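Local coordinates for aminotransferase class-III (Ochrobactrum anthropi, PDB 5GHG), which probably catalyses the pyridoxal-phosphate-dependent transfer of amino groups between amines and carbonyl compounds, as an omega-transaminase of class III, at residues Glu206-Gln209 with Leu210-Glu214; Ile301-Arg304 with Val305-Ile309; Val386-Gln390 with Ala391-Leu395. The protein carries 1 engineered substitution. All coordinates share one frame; numbering follows the deposited sequence.

The three local contacts lie near the outside of the chain, each about 26 or 27 Å from its centre. Contacts 1 and 2 are partly buried, each with two buried residues. Contact 1 is the C-terminal end of helix 196-214, packed by one face on the sheet that holds strands 143-147 and 178-181 and on helix 240-250. Contact 2 starts a short helix straight after strand 297-301 of that same sheet. Contact 3, a surface loop with one buried residue, follows strand 380-385 of the other sheet, its centre about 48 Å from that of contact 2. Main-chain bonds and aliphatic packing dominate contact 1. An asparagine cap marks contact 2. Contact 3 relies on backbone bulges, an aspartate and a water.

Contact 1. Residues Glu206-Gln209 with Leu210-Glu214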
# COMPACT_ATOMS: atom_id res chain seq x y z
N GLU B 206 34.33 -0.30 0.38
CA GLU B 206 33.59 0.93 0.17
C GLU B 206 32.43 1.05 1.15
O GLU B 206 32.12 2.14 1.62
CB GLU B 206 33.11 1.02 -1.29
CG GLU B 206 34.28 1.21 -2.25
CD GLU B 206 33.86 1.14 -3.72
OE1 GLU B 206 34.74 1.37 -4.59
OE2 GLU B 206 32.67 0.83 -3.99
N LEU B 207 31.77 -0.07 1.46
CA LEU B 207 30.74 -0.07 2.49
C LEU B 207 31.33 0.35 3.85
O LEU B 207 30.78 1.20 4.55
CB LEU B 207 30.09 -1.44 2.60
CG LEU B 207 29.14 -1.67 3.77
CD1 LEU B 207 27.96 -0.68 3.73
CD2 LEU B 207 28.64 -3.09 3.74
N GLU B 208 32.47 -0.23 4.22
CA GLU B 208 33.08 0.12 5.50
C GLU B 208 33.53 1.58 5.52
O GLU B 208 33.39 2.26 6.54
CB GLU B 208 34.23 -0.81 5.83
CG GLU B 208 34.94 -0.48 7.15
CD GLU B 208 35.80 -1.64 7.65
OE1 GLU B 208 36.29 -2.43 6.82
OE2 GLU B 208 35.98 -1.75 8.88
N GLN B 209 34.04 2.07 4.38
CA GLN B 209 34.42 3.48 4.29
C GLN B 209 33.23 4.40 4.47
O GLN B 209 33.34 5.45 5.11
CB GLN B 209 35.12 3.77 2.95
CG GLN B 209 36.49 3.12 2.85
CD GLN B 209 36.97 3.05 1.40
OE1 GLN B 209 36.57 3.85 0.55
NE2 GLN B 209 37.83 2.10 1.13
N LEU B 210 32.09 4.04 3.90
CA LEU B 210 30.87 4.81 4.11
C LEU B 210 30.47 4.81 5.60
O LEU B 210 30.16 5.86 6.17
CB LEU B 210 29.73 4.26 3.25
CG LEU B 210 28.37 4.94 3.38
CD1 LEU B 210 28.44 6.41 3.05
CD2 LEU B 210 27.31 4.27 2.49
N ILE B 211 30.48 3.64 6.22
CA ILE B 211 30.09 3.53 7.63
C ILE B 211 31.01 4.39 8.50
O ILE B 211 30.55 5.13 9.39
CB ILE B 211 30.10 2.06 8.08
CG1 ILE B 211 28.99 1.27 7.38
CG2 ILE B 211 30.00 1.93 9.60
CD1 ILE B 211 29.21 -0.24 7.42
N ILE B 212 32.31 4.31 8.26
CA ILE B 212 33.25 5.11 9.05
C ILE B 212 33.02 6.59 8.82
O ILE B 212 32.98 7.37 9.78
CB ILE B 212 34.70 4.69 8.74
CG1 ILE B 212 35.00 3.37 9.43
CG2 ILE B 212 35.68 5.79 9.17
CD1 ILE B 212 36.27 2.69 8.94
N ALA B 213 32.84 7.00 7.56
CA ALA B 213 32.68 8.42 7.26
C ALA B 213 31.38 8.98 7.85
O ALA B 213 31.34 10.12 8.27
CB ALA B 213 32.72 8.66 5.75
N GLU B 214 30.31 8.19 7.84
CA GLU B 214 29.05 8.67 8.40
C GLU B 214 29.05 8.67 9.93
O GLU B 214 28.22 9.36 10.53
CB GLU B 214 27.90 7.81 7.88
CG GLU B 214 27.61 8.03 6.38
CD GLU B 214 27.08 9.42 6.08
OE1 GLU B 214 26.36 9.98 6.96
OE2 GLU B 214 27.37 9.96 4.99
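Leu207 and Ile211 meet on the buried side of this helix, one turn apart. Their CD1 methyls are 3.9 Å from each other, and the two side chains cross obliquely. Ile211 also lies close to the backbone: its CG1 is 3.3 Å from Leu207 O. That branch sits beside the backbone N and anti to the carbonyl carbon (chi1 -67°), which lays it over the preceding turn. The same carbonyl oxygen, Leu207 O, takes the N-H of Ile211 at 3.0 Å in a fairly straight bond of 164°. Leu207 and Ile211 both press on Ile145 of strand 143-147 and on Val247 of helix 240-250. Leu210 reaches Ile145 too.

The segments form the last turns of helix 196-214, and four successive i to i+4 bonds join them. In the alpha/beta layering of this fold, the helix covers strands 143-147 and 178-181 of the sheet that also holds strand 219-224, and runs against helix 240-250. Leu210 N gives to Glu206 O, Ile212 N to Glu208 O at 2.9 Å, and Ala213 N to Gln209 O.

The other side is looser. Ile212 is exposed, and its CD1 lies 3.9 Å from Glu208 CG. Here the aliphatic part of the glutamate meets the isoleucine, again at a slant. The Glu208 chain is extended and leads its carboxylate away from Ile212. OE2 ends in a salt bridge with Arg250 and a hydrogen bond with Tyr251, so this charge ties the helix to the end of helix 240-250. Glu206 leads its carboxylate away from the next turn, to a salt bridge with Arg202. Gln209 and Ala213 are exposed. Between them the packing is mostly backbone, with Ala213 CB 3.3 Å from Gln209 O.

Contact 2. Residues Ile301-Arg304 with Val305-Ile309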
# COMPACT_ATOMS: atom_id res chain seq x y z
N ILE B 301 10.92 -10.50 12.28
CA ILE B 301 12.05 -9.96 13.02
C ILE B 301 12.53 -10.98 14.04
O ILE B 301 11.74 -11.78 14.57
CB ILE B 301 11.70 -8.63 13.73
CG1 ILE B 301 10.66 -8.86 14.81
CG2 ILE B 301 11.18 -7.60 12.72
CD1 ILE B 301 10.37 -7.61 15.62
N ASN B 302 13.83 -10.96 14.32
CA ASN B 302 14.37 -11.92 15.26
C ASN B 302 14.29 -11.36 16.68
O ASN B 302 13.76 -10.26 16.92
CB ASN B 302 15.77 -12.35 14.86
CG ASN B 302 16.78 -11.22 14.94
OD1 ASN B 302 16.50 -10.14 15.42
ND2 ASN B 302 17.99 -11.50 14.48
N GLU B 303 14.78 -12.14 17.65
CA GLU B 303 14.67 -11.73 19.04
C GLU B 303 15.56 -10.51 19.34
O GLU B 303 15.17 -9.63 20.10
CB GLU B 303 15.02 -12.89 19.97
CG GLU B 303 14.79 -12.60 21.45
CD GLU B 303 13.32 -12.35 21.78
OE1 GLU B 303 13.06 -11.62 22.75
OE2 GLU B 303 12.41 -12.87 21.07
N ARG B 304 16.73 -10.45 18.72
CA ARG B 304 17.60 -9.29 18.85
C ARG B 304 16.85 -8.00 18.54
O ARG B 304 16.93 -7.02 19.28
CB ARG B 304 18.80 -9.45 17.92
CG ARG B 304 19.74 -8.26 17.85
CD ARG B 304 20.69 -8.42 16.69
NE ARG B 304 21.70 -7.37 16.62
CZ ARG B 304 22.58 -7.25 15.63
NH1 ARG B 304 22.56 -8.10 14.61
NH2 ARG B 304 23.47 -6.26 15.66
N VAL B 305 16.08 -8.00 17.43
CA VAL B 305 15.30 -6.82 17.08
C VAL B 305 14.14 -6.65 18.03
O VAL B 305 13.85 -5.53 18.48
CB VAL B 305 14.83 -6.91 15.61
CG1 VAL B 305 13.88 -5.77 15.27
CG2 VAL B 305 16.03 -6.94 14.67
N TYR B 306 13.43 -7.73 18.34
CA TYR B 306 12.18 -7.64 19.08
C TYR B 306 12.39 -7.32 20.57
O TYR B 306 11.55 -6.65 21.16
CB TYR B 306 11.39 -8.94 18.94
CG TYR B 306 10.05 -8.94 19.67
CD1 TYR B 306 9.00 -8.15 19.25
CD2 TYR B 306 9.85 -9.76 20.79
CE1 TYR B 306 7.78 -8.15 19.91
CE2 TYR B 306 8.64 -9.78 21.46
CZ TYR B 306 7.61 -8.97 21.02
OH TYR B 306 6.41 -8.98 21.69
N ALA B 307 13.49 -7.78 21.15
CA ALA B 307 13.67 -7.69 22.62
C ALA B 307 13.47 -6.27 23.17
O ALA B 307 12.67 -6.11 24.10
CB ALA B 307 15.06 -8.22 22.99
N PRO B 308 14.14 -5.23 22.65
CA PRO B 308 13.94 -3.88 23.23
C PRO B 308 12.58 -3.26 22.95
O PRO B 308 12.23 -2.28 23.61
CB PRO B 308 15.06 -3.05 22.59
CG PRO B 308 15.41 -3.77 21.33
CD PRO B 308 15.17 -5.23 21.60
N ILE B 309 11.81 -3.75 21.98
CA ILE B 309 10.49 -3.21 21.72
C ILE B 309 9.39 -4.18 22.16
O ILE B 309 8.22 -3.96 21.86
CB ILE B 309 10.30 -2.80 20.25
CG1 ILE B 309 10.48 -4.00 19.31
CG2 ILE B 309 11.26 -1.68 19.88
CD1 ILE B 309 10.31 -3.62 17.84
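The Tyr306 ring is met at its edges by Ile301 and Glu303. Ile301 CD1 lies near the ring plane, 3.9 Å from Tyr306 CD1, and packs more closely on Tyr306 CB at 3.7 Å. On the other edge Glu303 OE2 is 4.0 Å from Tyr306 CD2, with carboxylate and ring planes 76° apart. That oxygen is hydrogen-bonded to Ser110, and the ring makes a cation-pi contact with Lys111.

The third flat group is the Asn302 amide, at the N-cap of helix 303-306. Its CG stands between the backbone N and the carbonyl carbon (chi1 66°), which turns OD1 back over the first turn. OD1 accepts from Val305 N at 3.0 Å, with the donor nearly along the C=O axis and an N-H...O angle of 162°. Val305 CG2 touches the same oxygen at 3.3 Å, while Val305 CG1 packs on Ile301 CB.

Asn302 O takes the N-H of Tyr306 at 2.9 Å, in the carbonyl plane. ND2 of Asn302 bonds to Asp281 OD1. With an alanine in place of Asn302, Val305 N would probably lose its capping acceptor and Asp281 one of its donors. Asp281 OD1 is shared with the Arg304 guanidinium, in a salt bridge. Its bond to ND2 fixes the rotation of the amide, with OD1 facing Val305 N.

Contact 3. Residues Val386-Gln390 with Ala391-Leu395; sequences VTDKQ and AKTGL
Residues 386-395 form a tight loop with two beta bulges; Asp388 and Thr393 make its single antiparallel hydrogen-bonded bridge. In the classic bulge, Thr387 and Asp388 both face Thr393. Thr393 O accepts two N-H groups, both in its carbonyl plane: Thr387 N at 2.8 Å, on a lone pair, and Asp388 N at 3.1 Å. In the G1 bulge, Lys392 and Thr393 both face Asp388. Asp388 O receives Thr393 N at 3.3 Å and, weakly, Lys392 N. Lys392 has positive phi (57°), which turns the chain back toward the bridge.

The Asp388 side chain spans the bend. With CG anti to the backbone N (chi1 -179°), its carboxylate lies against Ala391. OD1 takes Ala391 N at 3.0 Å in an almost straight bond of 176°, met from above the carboxylate plane. Gln390 N adds a weak bond to the same oxygen. Ala391 CB rests 3.6 Å from Asp388 CG.

In the chain the loop follows strand 380-385 and precedes helix 400-411, at the surface of the smaller domain of this fold-type I aminotransferase. Val386 is its buried residue. It touches Tyr187 and Arg188 of helix 186-189, and its CB packs 3.4 Å from Thr393 O. Lys392 reaches the same helix through a hydrogen bond to Tyr187 O and a cation-pi contact with that ring.

On the face of the Asp388 side chain, a water joins three groups. It is 2.7 Å from both Thr387 OG1 and Thr393 OG1, and it donates to Gly394 O. The Thr387 and Leu395 side chains cross at about a right angle and touch loosely.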
# COMPACT_ATOMS: atom_id res chain seq x y z
N VAL B 386 23.72 -5.95 -26.02
CA VAL B 386 24.64 -4.92 -26.48
C VAL B 386 24.82 -5.11 -27.99
O VAL B 386 24.56 -6.17 -28.52
CB VAL B 386 26.02 -5.02 -25.77
CG1 VAL B 386 25.88 -4.83 -24.27
CG2 VAL B 386 26.65 -6.36 -26.04
N THR B 387 25.28 -4.06 -28.67
CA THR B 387 25.74 -4.22 -30.05
C THR B 387 27.25 -4.20 -30.20
O THR B 387 27.76 -4.64 -31.23
CB THR B 387 25.14 -3.15 -30.97
OG1 THR B 387 25.37 -1.85 -30.44
CG2 THR B 387 23.64 -3.37 -31.12
N ASP B 388 27.97 -3.72 -29.20
CA ASP B 388 29.44 -3.72 -29.20
C ASP B 388 29.88 -4.39 -27.91
O ASP B 388 29.81 -3.77 -26.83
CB ASP B 388 29.97 -2.29 -29.35
CG ASP B 388 31.52 -2.23 -29.39
OD1 ASP B 388 32.20 -3.13 -28.85
OD2 ASP B 388 32.02 -1.25 -29.97
N LYS B 389 30.30 -5.64 -28.00
CA LYS B 389 30.56 -6.43 -26.81
C LYS B 389 31.76 -5.93 -26.02
O LYS B 389 31.81 -6.11 -24.79
CB LYS B 389 30.76 -7.90 -27.16
CG LYS B 389 29.49 -8.65 -27.48
CD LYS B 389 29.74 -10.16 -27.35
CE LYS B 389 28.54 -10.95 -27.87
NZ LYS B 389 28.60 -12.33 -27.32
N GLN B 390 32.76 -5.35 -26.69
CA GLN B 390 33.93 -4.87 -25.97
C GLN B 390 33.66 -3.54 -25.29
O GLN B 390 34.09 -3.33 -24.16
CB GLN B 390 35.14 -4.76 -26.91
CG GLN B 390 35.56 -6.09 -27.51
CD GLN B 390 36.95 -6.05 -28.10
OE1 GLN B 390 37.65 -5.03 -28.01
NE2 GLN B 390 37.37 -7.16 -28.70
N ALA B 391 32.94 -2.64 -25.95
CA ALA B 391 32.56 -1.38 -25.31
C ALA B 391 31.38 -1.54 -24.36
O ALA B 391 31.12 -0.62 -23.58
CB ALA B 391 32.23 -0.32 -26.37
N LYS B 392 30.67 -2.67 -24.43
CA LYS B 392 29.45 -2.93 -23.64
C LYS B 392 28.39 -1.86 -23.88
O LYS B 392 27.70 -1.44 -22.96
CB LYS B 392 29.77 -3.04 -22.14
CG LYS B 392 30.85 -4.04 -21.81
CD LYS B 392 31.12 -4.12 -20.31
CE LYS B 392 32.13 -5.20 -20.00
NZ LYS B 392 32.37 -5.36 -18.55
N THR B 393 28.24 -1.44 -25.13
CA THR B 393 27.27 -0.42 -25.50
C THR B 393 26.19 -1.01 -26.40
O THR B 393 26.44 -1.95 -27.17
CB THR B 393 27.94 0.75 -26.23
OG1 THR B 393 28.73 0.23 -27.31
CG2 THR B 393 28.84 1.55 -25.26
N GLY B 394 24.99 -0.45 -26.31
CA GLY B 394 23.92 -0.83 -27.20
C GLY B 394 23.58 0.25 -28.21
O GLY B 394 24.47 0.90 -28.76
N LEU B 395 22.30 0.44 -28.47
CA LEU B 395 21.82 1.51 -29.33
C LEU B 395 21.70 2.80 -28.53
O LEU B 395 21.77 2.81 -27.31
CB LEU B 395 20.47 1.14 -29.94
CG LEU B 395 20.42 -0.15 -30.77
CD1 LEU B 395 18.97 -0.49 -31.12
CD2 LEU B 395 21.27 -0.03 -32.03
O HOH W 1 27.03 0.03 -29.42